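Local coordinates for PHOX (Pseudomonas fluorescens, PDB 4AMF), which hydrolyses phosphate esters as a beta-propeller alkaline phosphatase of the PhoX family, using a complex iron-calcium cofactor, at residues A[58-63]-A[83-88]; A[291-296]-A[376-381]; A[487-492]-A[504-509]. All blocks are in the same frame, centred on the assembly; numbering follows the deposited sequence.

Contact 1: residues A[58-63]-A[83-88]; sequences VQFGDN and INNEYT. With FEO (mu-oxo-diiron), chain I; ACP (phosphomethylphosphonic acid adenylate ester), chain C.
Glu86 N donates to Asn63 O over 3.1 Å with an almost straight N-H...O angle of 175°, although the donor stands well above the carbonyl plane; Gln546 NE2 bonds to the same oxygen. Asn85 ND2 donates to Asp62 O at 3.2 Å, also from above the plane, while Asn85 OD1 is held by Ser116 OG, so both ends of this amide are fixed. Thr88 OG1 donates a hydrogen bond to Asp62 OD2 (2.7 Å), on the anti lone pair of that oxygen, and Asp62 OD1 accepts from Asn63 N.

Side-chain packing adds two pieces. Asn63 ND2 sits 3.2 Å above the plane of the Tyr87 ring, over its centre, with amide and ring 62° apart; Asn63 OD1 bonds to Asn89 and Ser567. Phe60 CZ meets Ile83 CG2 at 3.7 Å, the two side chains crossing at about a right angle.

Metal binding is the third kind. The extended chain of Glu86, its CG anti to the backbone N (chi1 -169°), carries OE2 to FE1 of the diiron group at 2.0 Å; Glu190, Cys175, ACP O2G and a water bind the same iron. The Asn63 O bond thus ties loop 58-63 to a residue supplying a ligand of the iron-calcium active site.

Helix 103-112 lies against Asp62 and Thr88, strand 114-123 against Phe60 and Ile83, and strand 64-72 against Ile83 and Asn85.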
loop_
_atom_site.group_PDB
_atom_site.type_symbol
_atom_site.label_atom_id
_atom_site.label_comp_id
_atom_site.label_asym_id
_atom_site.label_seq_id
_atom_site.Cartn_x
_atom_site.Cartn_y
_atom_site.Cartn_z
ATOM N N VAL A 58 -13.565 -9.640 15.121
ATOM C CA VAL A 58 -14.872 -9.478 14.480
ATOM C C VAL A 58 -15.266 -8.007 14.345
ATOM O O VAL A 58 -16.438 -7.670 14.043
ATOM C CB VAL A 58 -15.967 -10.340 15.136
ATOM C CG1 VAL A 58 -15.648 -11.806 14.973
ATOM C CG2 VAL A 58 -16.214 -9.979 16.593
ATOM N N GLN A 59 -14.266 -7.126 14.459
ATOM C CA GLN A 59 -14.455 -5.701 14.302
ATOM C C GLN A 59 -13.546 -5.182 13.197
ATOM O O GLN A 59 -12.483 -5.773 12.928
ATOM C CB GLN A 59 -14.133 -4.981 15.612
ATOM C CG GLN A 59 -15.109 -5.186 16.746
ATOM C CD GLN A 59 -14.569 -4.838 18.097
ATOM O OE1 GLN A 59 -13.340 -4.838 18.363
ATOM N NE2 GLN A 59 -15.478 -4.634 19.038
ATOM N N PHE A 60 -13.933 -4.055 12.596
ATOM C CA PHE A 60 -13.121 -3.412 11.587
ATOM C C PHE A 60 -11.727 -3.176 12.190
ATOM O O PHE A 60 -11.594 -2.735 13.330
ATOM C CB PHE A 60 -13.798 -2.121 11.144
ATOM C CG PHE A 60 -13.199 -1.515 9.910
ATOM C CD1 PHE A 60 -13.453 -2.058 8.663
ATOM C CD2 PHE A 60 -12.487 -0.340 9.973
ATOM C CE1 PHE A 60 -12.885 -1.495 7.514
ATOM C CE2 PHE A 60 -11.986 0.262 8.820
ATOM C CZ PHE A 60 -12.194 -0.319 7.592
ATOM N N GLY A 61 -10.699 -3.517 11.438
ATOM C CA GLY A 61 -9.321 -3.427 11.900
ATOM C C GLY A 61 -8.839 -2.002 12.040
ATOM O O GLY A 61 -9.572 -1.036 11.776
ATOM N N ASP A 62 -7.601 -1.870 12.522
ATOM C CA ASP A 62 -7.026 -0.565 12.768
ATOM C C ASP A 62 -6.265 -0.043 11.554
ATOM O O ASP A 62 -6.016 -0.774 10.592
ATOM C CB ASP A 62 -6.124 -0.677 13.994
ATOM C CG ASP A 62 -5.950 0.588 14.795
ATOM O OD1 ASP A 62 -6.462 1.639 14.358
ATOM O OD2 ASP A 62 -5.235 0.531 15.851
ATOM N N ASN A 63 -5.917 1.232 11.580
ATOM C CA ASN A 63 -5.102 1.844 10.548
ATOM C C ASN A 63 -5.426 1.354 9.150
ATOM O O ASN A 63 -4.558 0.835 8.424
ATOM C CB ASN A 63 -3.630 1.713 10.914
ATOM C CG ASN A 63 -3.245 2.526 12.123
ATOM O OD1 ASN A 63 -3.953 3.429 12.543
ATOM N ND2 ASN A 63 -2.077 2.279 12.649
ATOM N N ILE A 83 -10.695 -3.804 2.448
ATOM C CA ILE A 83 -9.951 -2.709 3.030
ATOM C C ILE A 83 -8.835 -3.263 3.912
ATOM O O ILE A 83 -9.084 -4.029 4.849
ATOM C CB ILE A 83 -10.899 -1.830 3.878
ATOM C CG1 ILE A 83 -12.043 -1.235 3.024
ATOM C CG2 ILE A 83 -10.090 -0.703 4.547
ATOM C CD1 ILE A 83 -13.203 -0.888 3.804
ATOM N N ASN A 84 -7.607 -2.880 3.628
ATOM C CA ASN A 84 -6.457 -3.313 4.409
ATOM C C ASN A 84 -6.418 -2.637 5.764
ATOM O O ASN A 84 -6.802 -1.484 5.881
ATOM C CB ASN A 84 -5.162 -2.996 3.730
ATOM C CG ASN A 84 -4.944 -3.799 2.483
ATOM O OD1 ASN A 84 -5.627 -4.798 2.213
ATOM N ND2 ASN A 84 -3.923 -3.443 1.780
ATOM N N ASN A 85 -5.854 -3.314 6.746
ATOM C CA ASN A 85 -5.660 -2.803 8.109
ATOM C C ASN A 85 -4.159 -3.046 8.365
ATOM O O ASN A 85 -3.729 -4.150 8.529
ATOM C CB ASN A 85 -6.551 -3.527 9.093
ATOM C CG ASN A 85 -7.993 -3.324 8.743
ATOM O OD1 ASN A 85 -8.721 -4.284 8.455
ATOM N ND2 ASN A 85 -8.439 -2.108 8.905
ATOM N N GLU A 86 -3.367 -1.989 8.296
ATOM C CA GLU A 86 -1.900 -2.130 8.244
ATOM C C GLU A 86 -1.207 -2.393 9.547
ATOM O O GLU A 86 -0.291 -3.223 9.600
ATOM C CB GLU A 86 -1.308 -0.879 7.542
ATOM C CG GLU A 86 0.183 -1.077 7.207
ATOM C CD GLU A 86 0.913 0.116 6.662
ATOM O OE1 GLU A 86 0.664 1.240 7.140
ATOM O OE2 GLU A 86 1.649 -0.071 5.669
ATOM N N TYR A 87 -1.567 -1.659 10.611
ATOM C CA TYR A 87 -0.892 -1.798 11.880
ATOM C C TYR A 87 -1.767 -1.247 12.986
ATOM O O TYR A 87 -2.932 -0.932 12.728
ATOM C CB TYR A 87 0.539 -1.209 11.859
ATOM C CG TYR A 87 0.675 0.290 11.701
ATOM C CD1 TYR A 87 0.461 0.897 10.481
ATOM C CD2 TYR A 87 1.036 1.099 12.778
ATOM C CE1 TYR A 87 0.663 2.268 10.306
ATOM C CE2 TYR A 87 1.269 2.461 12.608
ATOM C CZ TYR A 87 0.981 3.057 11.394
ATOM O OH TYR A 87 1.241 4.389 11.176
ATOM N N THR A 88 -1.245 -1.092 14.185
ATOM C CA THR A 88 -2.053 -0.574 15.270
ATOM C C THR A 88 -1.286 0.439 16.069
ATOM O O THR A 88 -0.067 0.564 15.958
ATOM C CB THR A 88 -2.619 -1.722 16.096
ATOM O OG1 THR A 88 -3.567 -1.196 17.052
ATOM C CG2 THR A 88 -1.533 -2.535 16.815
HETATM FE FE1 FEO I . 2.598 1.049 4.284
HETATM FE FE2 FEO I . 5.022 2.258 2.270
HETATM O O FEO I . 3.195 2.320 2.959
HETATM P PG ACP C . 4.672 3.337 5.246
HETATM O O1G ACP C . 3.631 4.493 4.921
HETATM O O2G ACP C . 3.834 2.006 5.723
HETATM O O3G ACP C . 5.633 3.087 4.039
HETATM P PB ACP C . 6.065 5.574 6.487
HETATM O O1B ACP C . 6.296 6.040 5.105
HETATM O O2B ACP C . 5.020 6.266 7.391
HETATM C C3B ACP C . 5.773 3.845 6.540
HETATM P PA ACP C . 8.089 6.250 8.478
HETATM O O1A ACP C . 7.486 5.485 9.590
HETATM O O2A ACP C . 8.228 7.739 8.533
HETATM O O3A ACP C . 7.486 5.834 7.103
HETATM O "O5'" ACP C . 9.661 5.766 8.300
HETATM C "C5'" ACP C . 10.411 6.078 7.115
HETATM C "C4'" ACP C . 10.976 4.828 6.491
HETATM O "O4'" ACP C . 12.015 4.308 7.346
HETATM C "C3'" ACP C . 10.038 3.658 6.213
HETATM O "O3'" ACP C . 10.409 3.019 4.989
HETATM C "C2'" ACP C . 10.221 2.776 7.449
HETATM O "O2'" ACP C . 9.901 1.423 7.158
HETATM C "C1'" ACP C . 11.706 2.989 7.765
HETATM N N9 ACP C . 12.064 2.865 9.173
HETATM C C8 ACP C . 11.322 3.241 10.263
HETATM N N7 ACP C . 11.907 3.017 11.414
HETATM C C5 ACP C . 13.122 2.448 11.059
HETATM C C6 ACP C . 14.184 1.919 11.822
HETATM N N6 ACP C . 14.160 1.807 13.154
HETATM N N1 ACP C . 15.247 1.414 11.153
HETATM C C2 ACP C . 15.229 1.422 9.815
HETATM N N3 ACP C . 14.273 1.870 8.994
HETATM C C4 ACP C . 13.240 2.365 9.680
HETATM O O HOH W 1 0.916 2.677 4.348
#

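Contact 2: residues A[291-296]-A[376-381]; sequences GEFIYK and ATRMDR. With ACP (phosphomethylphosphonic acid adenylate ester), chain C.
Met379 O is gripped by two backbone amides: Gly291 N from across the contact, at 2.9 Å and nearly in line with the C=O bond, and Arg381 N, whose weak bond closes an inverse gamma turn centred on Asp380. The reverse link, Met379 N to Glu292 O, is 2.8 Å long and lies in the carbonyl plane.

Arg378 approaches Gly291 with its NE, which donates to Gly291 O at 3.0 Å and 163°. The oxygen lies in the guanidinium plane, a position reached because the otherwise extended chain bends at chi3 (73°). Arg378 NH2 also donates to a water that makes a weak bond to Glu292 OE2; the main partner of this carboxylate is Arg211.

Apolar contact centres on Phe293. Ala376 CB stands 3.4 Å from the centroid of the Phe293 ring, a close CH-pi contact over the face, while Thr377 O lies at the ring edge. Beside it, a water accepting from Ile294 N and donating to Thr377 O bridges the two backbones.

Arg381, the last residue of the turn, points its side chain to the substrate analogue. Its NH2 donates to ACP O1B at 2.7 Å and 175°, the ribose O3' lies over one guanidinium face, and Asp288 forms a salt bridge with NE. Arg381 belongs to the ACP pocket, its carboxylate-braced guanidinium turning NH2 and an edge to the phosphate oxygens, consistent with holding them.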
loop_
_atom_site.group_PDB
_atom_site.type_symbol
_atom_site.label_atom_id
_atom_site.label_comp_id
_atom_site.label_asym_id
_atom_site.label_seq_id
_atom_site.Cartn_x
_atom_site.Cartn_y
_atom_site.Cartn_z
ATOM N N GLY A 291 16.285 2.775 -1.072
ATOM C CA GLY A 291 17.262 2.132 -1.922
ATOM C C GLY A 291 16.889 0.745 -2.426
ATOM O O GLY A 291 17.752 0.034 -2.962
ATOM N N GLU A 292 15.608 0.371 -2.330
ATOM C CA GLU A 292 15.116 -0.897 -2.875
ATOM C C GLU A 292 14.480 -0.684 -4.270
ATOM O O GLU A 292 14.624 0.391 -4.876
ATOM C CB GLU A 292 14.228 -1.632 -1.850
ATOM C CG GLU A 292 15.031 -2.165 -0.678
ATOM C CD GLU A 292 16.032 -3.283 -0.928
ATOM O OE1 GLU A 292 16.055 -3.881 -2.036
ATOM O OE2 GLU A 292 16.808 -3.564 0.016
ATOM N N PHE A 293 13.863 -1.722 -4.843
ATOM C CA PHE A 293 13.508 -1.767 -6.248
ATOM C C PHE A 293 12.038 -1.787 -6.640
ATOM O O PHE A 293 11.171 -1.859 -5.790
ATOM C CB PHE A 293 14.228 -2.965 -6.872
ATOM C CG PHE A 293 15.677 -3.139 -6.480
ATOM C CD1 PHE A 293 16.598 -2.125 -6.692
ATOM C CD2 PHE A 293 16.131 -4.338 -5.982
ATOM C CE1 PHE A 293 17.950 -2.300 -6.346
ATOM C CE2 PHE A 293 17.485 -4.521 -5.654
ATOM C CZ PHE A 293 18.384 -3.505 -5.852
ATOM N N ILE A 294 11.807 -1.734 -7.932
ATOM C CA ILE A 294 10.493 -1.799 -8.556
ATOM C C ILE A 294 10.484 -3.093 -9.343
ATOM O O ILE A 294 11.429 -3.358 -10.102
ATOM C CB ILE A 294 10.169 -0.597 -9.433
ATOM C CG1 ILE A 294 10.083 0.694 -8.583
ATOM C CG2 ILE A 294 8.865 -0.836 -10.216
ATOM C CD1 ILE A 294 10.044 2.049 -9.392
ATOM N N TYR A 295 9.433 -3.887 -9.165
ATOM C CA TYR A 295 9.322 -5.197 -9.773
ATOM C C TYR A 295 8.121 -5.293 -10.686
ATOM O O TYR A 295 7.225 -4.477 -10.647
ATOM C CB TYR A 295 9.199 -6.262 -8.696
ATOM C CG TYR A 295 10.414 -6.364 -7.795
ATOM C CD1 TYR A 295 10.625 -5.446 -6.770
ATOM C CD2 TYR A 295 11.287 -7.431 -7.892
ATOM C CE1 TYR A 295 11.698 -5.578 -5.888
ATOM C CE2 TYR A 295 12.368 -7.566 -7.024
ATOM C CZ TYR A 295 12.602 -6.613 -6.054
ATOM O OH TYR A 295 13.664 -6.783 -5.215
ATOM N N LYS A 296 8.118 -6.308 -11.535
ATOM C CA LYS A 296 7.042 -6.557 -12.514
ATOM C C LYS A 296 6.864 -8.064 -12.678
ATOM O O LYS A 296 7.828 -8.762 -12.907
ATOM C CB LYS A 296 7.363 -5.904 -13.868
ATOM C CG LYS A 296 6.392 -6.160 -14.995
ATOM C CD LYS A 296 7.050 -5.682 -16.280
ATOM C CE LYS A 296 6.166 -5.800 -17.484
ATOM N NZ LYS A 296 6.923 -5.462 -18.716
ATOM N N ALA A 376 19.638 -4.092 -10.522
ATOM C CA ALA A 376 18.438 -3.244 -10.473
ATOM C C ALA A 376 18.854 -1.864 -9.932
ATOM O O ALA A 376 19.818 -1.767 -9.167
ATOM C CB ALA A 376 17.426 -3.846 -9.534
ATOM N N THR A 377 18.117 -0.828 -10.299
ATOM C CA THR A 377 18.387 0.519 -9.804
ATOM C C THR A 377 17.784 0.696 -8.411
ATOM O O THR A 377 16.568 0.591 -8.263
ATOM C CB THR A 377 17.838 1.562 -10.743
ATOM O OG1 THR A 377 18.386 1.372 -12.048
ATOM C CG2 THR A 377 18.126 2.980 -10.277
ATOM N N ARG A 378 18.589 1.155 -7.463
ATOM C CA ARG A 378 18.128 1.447 -6.091
ATOM C C ARG A 378 17.294 2.724 -6.169
ATOM O O ARG A 378 17.749 3.719 -6.731
ATOM C CB ARG A 378 19.315 1.587 -5.156
ATOM C CG ARG A 378 20.170 0.335 -5.032
ATOM C CD ARG A 378 21.259 0.510 -4.002
ATOM N NE ARG A 378 20.706 0.488 -2.651
ATOM C CZ ARG A 378 21.403 0.625 -1.532
ATOM N NH1 ARG A 378 22.715 0.846 -1.579
ATOM N NH2 ARG A 378 20.797 0.559 -0.357
ATOM N N MET A 379 16.054 2.692 -5.615
ATOM C CA MET A 379 15.091 3.762 -5.762
ATOM C C MET A 379 14.751 4.445 -4.464
ATOM O O MET A 379 14.927 3.902 -3.372
ATOM C CB MET A 379 13.769 3.214 -6.362
ATOM C CG MET A 379 13.929 2.447 -7.671
ATOM S SD MET A 379 14.595 3.494 -8.989
ATOM C CE MET A 379 13.156 4.500 -9.300
ATOM N N ASP A 380 14.221 5.684 -4.611
ATOM C CA ASP A 380 13.767 6.462 -3.454
ATOM C C ASP A 380 12.408 6.005 -2.943
ATOM O O ASP A 380 11.411 6.712 -3.085
ATOM C CB ASP A 380 13.704 7.965 -3.793
ATOM C CG ASP A 380 15.033 8.653 -3.984
ATOM O OD1 ASP A 380 16.070 8.019 -3.722
ATOM O OD2 ASP A 380 15.031 9.846 -4.369
ATOM N N ARG A 381 12.361 4.832 -2.319
ATOM C CA ARG A 381 11.142 4.332 -1.684
ATOM C C ARG A 381 9.902 4.265 -2.556
ATOM O O ARG A 381 8.982 5.080 -2.438
ATOM C CB ARG A 381 10.834 5.138 -0.427
ATOM C CG ARG A 381 11.826 4.913 0.692
ATOM C CD ARG A 381 11.330 5.578 1.932
ATOM N NE ARG A 381 10.076 4.948 2.354
ATOM C CZ ARG A 381 9.189 5.480 3.189
ATOM N NH1 ARG A 381 9.425 6.656 3.765
ATOM N NH2 ARG A 381 8.071 4.831 3.479
HETATM P PG ACP C . 4.672 3.337 5.246
HETATM O O1G ACP C . 3.631 4.493 4.921
HETATM O O2G ACP C . 3.834 2.006 5.723
HETATM O O3G ACP C . 5.633 3.087 4.039
HETATM P PB ACP C . 6.065 5.574 6.487
HETATM O O1B ACP C . 6.296 6.040 5.105
HETATM O O2B ACP C . 5.020 6.266 7.391
HETATM C C3B ACP C . 5.773 3.845 6.540
HETATM P PA ACP C . 8.089 6.250 8.478
HETATM O O1A ACP C . 7.486 5.485 9.590
HETATM O O2A ACP C . 8.228 7.739 8.533
HETATM O O3A ACP C . 7.486 5.834 7.103
HETATM O "O5'" ACP C . 9.661 5.766 8.300
HETATM C "C5'" ACP C . 10.411 6.078 7.115
HETATM C "C4'" ACP C . 10.976 4.828 6.491
HETATM O "O4'" ACP C . 12.015 4.308 7.346
HETATM C "C3'" ACP C . 10.038 3.658 6.213
HETATM O "O3'" ACP C . 10.409 3.019 4.989
HETATM C "C2'" ACP C . 10.221 2.776 7.449
HETATM O "O2'" ACP C . 9.901 1.423 7.158
HETATM C "C1'" ACP C . 11.706 2.989 7.765
HETATM N N9 ACP C . 12.064 2.865 9.173
HETATM C C8 ACP C . 11.322 3.241 10.263
HETATM N N7 ACP C . 11.907 3.017 11.414
HETATM C C5 ACP C . 13.122 2.448 11.059
HETATM C C6 ACP C . 14.184 1.919 11.822
HETATM N N6 ACP C . 14.160 1.807 13.154
HETATM N N1 ACP C . 15.247 1.414 11.153
HETATM C C2 ACP C . 15.229 1.422 9.815
HETATM N N3 ACP C . 14.273 1.870 8.994
HETATM C C4 ACP C . 13.240 2.365 9.680
HETATM O O HOH W 2 18.404 -0.673 0.266
HETATM O O HOH W 3 14.330 -0.773 -9.461
#

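Contact 3: residues A[487-492]-A[504-509]; sequences ILTDGD and NNQMLC. With CA (calcium ion), chain G; CA (calcium ion), chain H; ACP (phosphomethylphosphonic acid adenylate ester), chain C; EDO (1,2-ethanediol), chain Q.
Strands 487-489 and 506-509 run antiparallel, their axes 4.7 Å apart at closest approach and their directions 161° apart. Ile487 and Leu508 form a hydrogen-bonded pair (Ile487 N to Leu508 O and Leu508 N to Ile487 O, both 2.8 Å); Leu488 and Met507 form the following non-hydrogen-bonded pair. The latter two side chains lie side by side, Leu488 CG 3.8 Å from Met507 SD.

Thr489 OG1, placed between its backbone N and carbonyl carbon (chi1 82°), accepts from Gln506 N and donates to Asn505 OD1 at 2.7 Å. That amide oxygen accepts a second hydrogen bond from Gly491 N (2.8 Å), and Asn505 ND2 returns one to Gly491 O. Replacing Asn505 by alanine would probably leave Thr489 OG1 and Gly491 N without their shared acceptor, Gly491 O without this donor, and the turn carrying Asp490 free to shift. Just after strand 485-489, Asp490 OD2 bridges two calcium ions, each at 2.4 Å; Glu383 and Asp475 bind one, Glu528 the other, and ACP O1G both.

The strands are the middle pair of the antiparallel meander 474-479, 485-489, 506-510, 517-522, a propeller blade; strands 528-534 and 540-546 pack against its face bearing Leu488 and Met507.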
loop_
_atom_site.group_PDB
_atom_site.type_symbol
_atom_site.label_atom_id
_atom_site.label_comp_id
_atom_site.label_asym_id
_atom_site.label_seq_id
_atom_site.Cartn_x
_atom_site.Cartn_y
_atom_site.Cartn_z
ATOM N N ILE A 487 -3.671 11.880 -5.887
ATOM C CA ILE A 487 -2.395 11.745 -5.195
ATOM C C ILE A 487 -2.679 11.888 -3.710
ATOM O O ILE A 487 -3.194 12.910 -3.289
ATOM C CB ILE A 487 -1.389 12.824 -5.657
ATOM C CG1 ILE A 487 -1.116 12.703 -7.151
ATOM C CG2 ILE A 487 -0.053 12.740 -4.843
ATOM C CD1 ILE A 487 -0.526 13.976 -7.731
ATOM N N LEU A 488 -2.267 10.897 -2.906
ATOM C CA LEU A 488 -2.540 10.884 -1.481
ATOM C C LEU A 488 -1.202 10.982 -0.758
ATOM O O LEU A 488 -0.227 10.382 -1.204
ATOM C CB LEU A 488 -3.283 9.595 -1.124
ATOM C CG LEU A 488 -4.747 9.463 -1.622
ATOM C CD1 LEU A 488 -4.817 9.275 -3.091
ATOM C CD2 LEU A 488 -5.422 8.250 -0.911
ATOM N N THR A 489 -1.116 11.795 0.324
ATOM C CA THR A 489 0.160 11.999 0.993
ATOM C C THR A 489 0.270 11.370 2.375
ATOM O O THR A 489 -0.698 11.270 3.146
ATOM C CB THR A 489 0.543 13.499 1.004
ATOM O OG1 THR A 489 -0.118 14.179 2.087
ATOM C CG2 THR A 489 0.215 14.206 -0.320
ATOM N N ASP A 490 1.509 11.017 2.697
ATOM C CA ASP A 490 1.948 10.475 3.955
ATOM C C ASP A 490 3.276 11.098 4.289
ATOM O O ASP A 490 4.310 10.432 4.314
ATOM C CB ASP A 490 2.071 8.942 3.885
ATOM C CG ASP A 490 2.666 8.333 5.148
ATOM O OD1 ASP A 490 2.521 8.955 6.240
ATOM O OD2 ASP A 490 3.281 7.244 5.054
ATOM N N GLY A 491 3.248 12.407 4.487
ATOM C CA GLY A 491 4.430 13.168 4.808
ATOM C C GLY A 491 4.425 13.812 6.160
ATOM O O GLY A 491 3.551 13.587 7.006
ATOM N N ASP A 492 5.471 14.573 6.370
ATOM C CA ASP A 492 5.668 15.344 7.585
ATOM C C ASP A 492 4.523 16.340 7.632
ATOM O O ASP A 492 4.322 17.064 6.654
ATOM C CB ASP A 492 6.999 16.066 7.514
ATOM C CG ASP A 492 7.309 16.753 8.811
ATOM O OD1 ASP A 492 6.560 17.687 9.179
ATOM O OD2 ASP A 492 8.280 16.367 9.445
ATOM N N ASN A 504 -1.464 19.626 7.163
ATOM C CA ASN A 504 -1.725 18.215 7.436
ATOM C C ASN A 504 -1.632 17.404 6.152
ATOM O O ASN A 504 -1.663 17.950 5.058
ATOM C CB ASN A 504 -3.148 18.053 7.997
ATOM C CG ASN A 504 -3.302 18.585 9.383
ATOM O OD1 ASN A 504 -2.348 18.960 10.038
ATOM N ND2 ASN A 504 -4.520 18.647 9.832
ATOM N N ASN A 505 -1.659 16.099 6.284
ATOM C CA ASN A 505 -1.674 15.265 5.094
ATOM C C ASN A 505 -2.931 15.492 4.276
ATOM O O ASN A 505 -3.979 15.938 4.766
ATOM C CB ASN A 505 -1.446 13.811 5.414
ATOM C CG ASN A 505 0.026 13.543 5.553
ATOM O OD1 ASN A 505 0.812 13.866 4.633
ATOM N ND2 ASN A 505 0.474 12.991 6.658
ATOM N N GLN A 506 -2.826 15.161 3.010
ATOM C CA GLN A 506 -3.805 15.591 2.058
ATOM C C GLN A 506 -3.947 14.742 0.826
ATOM O O GLN A 506 -3.226 13.784 0.646
ATOM C CB GLN A 506 -3.378 17.000 1.640
ATOM C CG GLN A 506 -2.002 17.045 1.022
ATOM C CD GLN A 506 -1.428 18.430 0.932
ATOM O OE1 GLN A 506 -1.462 19.036 -0.120
ATOM N NE2 GLN A 506 -0.742 18.889 1.957
ATOM N N MET A 507 -4.912 15.126 -0.020
ATOM C CA MET A 507 -5.159 14.458 -1.288
ATOM C C MET A 507 -5.240 15.539 -2.346
ATOM O O MET A 507 -5.876 16.590 -2.145
ATOM C CB MET A 507 -6.440 13.621 -1.261
ATOM C CG MET A 507 -6.707 12.878 -2.570
ATOM S SD MET A 507 -7.891 11.526 -2.396
ATOM C CE MET A 507 -9.421 12.426 -2.182
ATOM N N LEU A 508 -4.580 15.297 -3.459
ATOM C CA LEU A 508 -4.572 16.212 -4.595
ATOM C C LEU A 508 -5.028 15.468 -5.841
ATOM O O LEU A 508 -5.158 14.242 -5.829
ATOM C CB LEU A 508 -3.157 16.757 -4.798
ATOM C CG LEU A 508 -2.513 17.390 -3.556
ATOM C CD1 LEU A 508 -1.582 16.417 -2.910
ATOM C CD2 LEU A 508 -1.733 18.647 -3.881
ATOM N N CYS A 509 -5.401 16.234 -6.849
ATOM C CA CYS A 509 -5.855 15.721 -8.140
ATOM C C CYS A 509 -5.006 16.312 -9.252
ATOM O O CYS A 509 -4.727 17.512 -9.236
ATOM C CB CYS A 509 -7.330 16.043 -8.356
ATOM S SG CYS A 509 -8.090 15.077 -9.675
HETATM CA CA CA G . 4.517 6.089 3.357
HETATM CA CA CA H . 2.704 5.670 6.699
HETATM P PG ACP C . 4.672 3.337 5.246
HETATM O O1G ACP C . 3.631 4.493 4.921
HETATM O O2G ACP C . 3.834 2.006 5.723
HETATM O O3G ACP C . 5.633 3.087 4.039
HETATM P PB ACP C . 6.065 5.574 6.487
HETATM O O1B ACP C . 6.296 6.040 5.105
HETATM O O2B ACP C . 5.020 6.266 7.391
HETATM C C3B ACP C . 5.773 3.845 6.540
HETATM P PA ACP C . 8.089 6.250 8.478
HETATM O O1A ACP C . 7.486 5.485 9.590
HETATM O O2A ACP C . 8.228 7.739 8.533
HETATM O O3A ACP C . 7.486 5.834 7.103
HETATM O "O5'" ACP C . 9.661 5.766 8.300
HETATM C "C5'" ACP C . 10.411 6.078 7.115
HETATM C "C4'" ACP C . 10.976 4.828 6.491
HETATM O "O4'" ACP C . 12.015 4.308 7.346
HETATM C "C3'" ACP C . 10.038 3.658 6.213
HETATM O "O3'" ACP C . 10.409 3.019 4.989
HETATM C "C2'" ACP C . 10.221 2.776 7.449
HETATM O "O2'" ACP C . 9.901 1.423 7.158
HETATM C "C1'" ACP C . 11.706 2.989 7.765
HETATM N N9 ACP C . 12.064 2.865 9.173
HETATM C C8 ACP C . 11.322 3.241 10.263
HETATM N N7 ACP C . 11.907 3.017 11.414
HETATM C C5 ACP C . 13.122 2.448 11.059
HETATM C C6 ACP C . 14.184 1.919 11.822
HETATM N N6 ACP C . 14.160 1.807 13.154
HETATM N N1 ACP C . 15.247 1.414 11.153
HETATM C C2 ACP C . 15.229 1.422 9.815
HETATM N N3 ACP C . 14.273 1.870 8.994
HETATM C C4 ACP C . 13.240 2.365 9.680
HETATM C C1 EDO Q . -0.086 16.465 12.816
HETATM O O1 EDO Q . -0.953 16.854 11.741
HETATM C C2 EDO Q . 0.934 17.532 13.207
HETATM O O HOH W 4 5.403 8.155 2.840
HETATM O O HOH W 5 2.937 5.148 9.140
HETATM O O HOH W 6 1.187 3.782 6.857
#

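From the N terminus, contact 1 comes first, closing a 19-residue excursion that is mostly the strands 64-72 and 78-85. Contact 2 closes a much longer one of 79 residues and joins the start of strand 292-299, next to strands 280-287 and 318-325, to the short, weakly bonded strand 379-380. Contact 3 spans 11 residues without regular structure, linking two neighbouring strands. The three follow in series, so none nests or crosses. Their centres are about 20 to 28 Å apart and no two touch, yet all reach ACP: Glu86 through iron, Asp490 through calcium and Arg381 by a direct hydrogen bond meet at its phosphate chain from three separate sheet regions of the propeller.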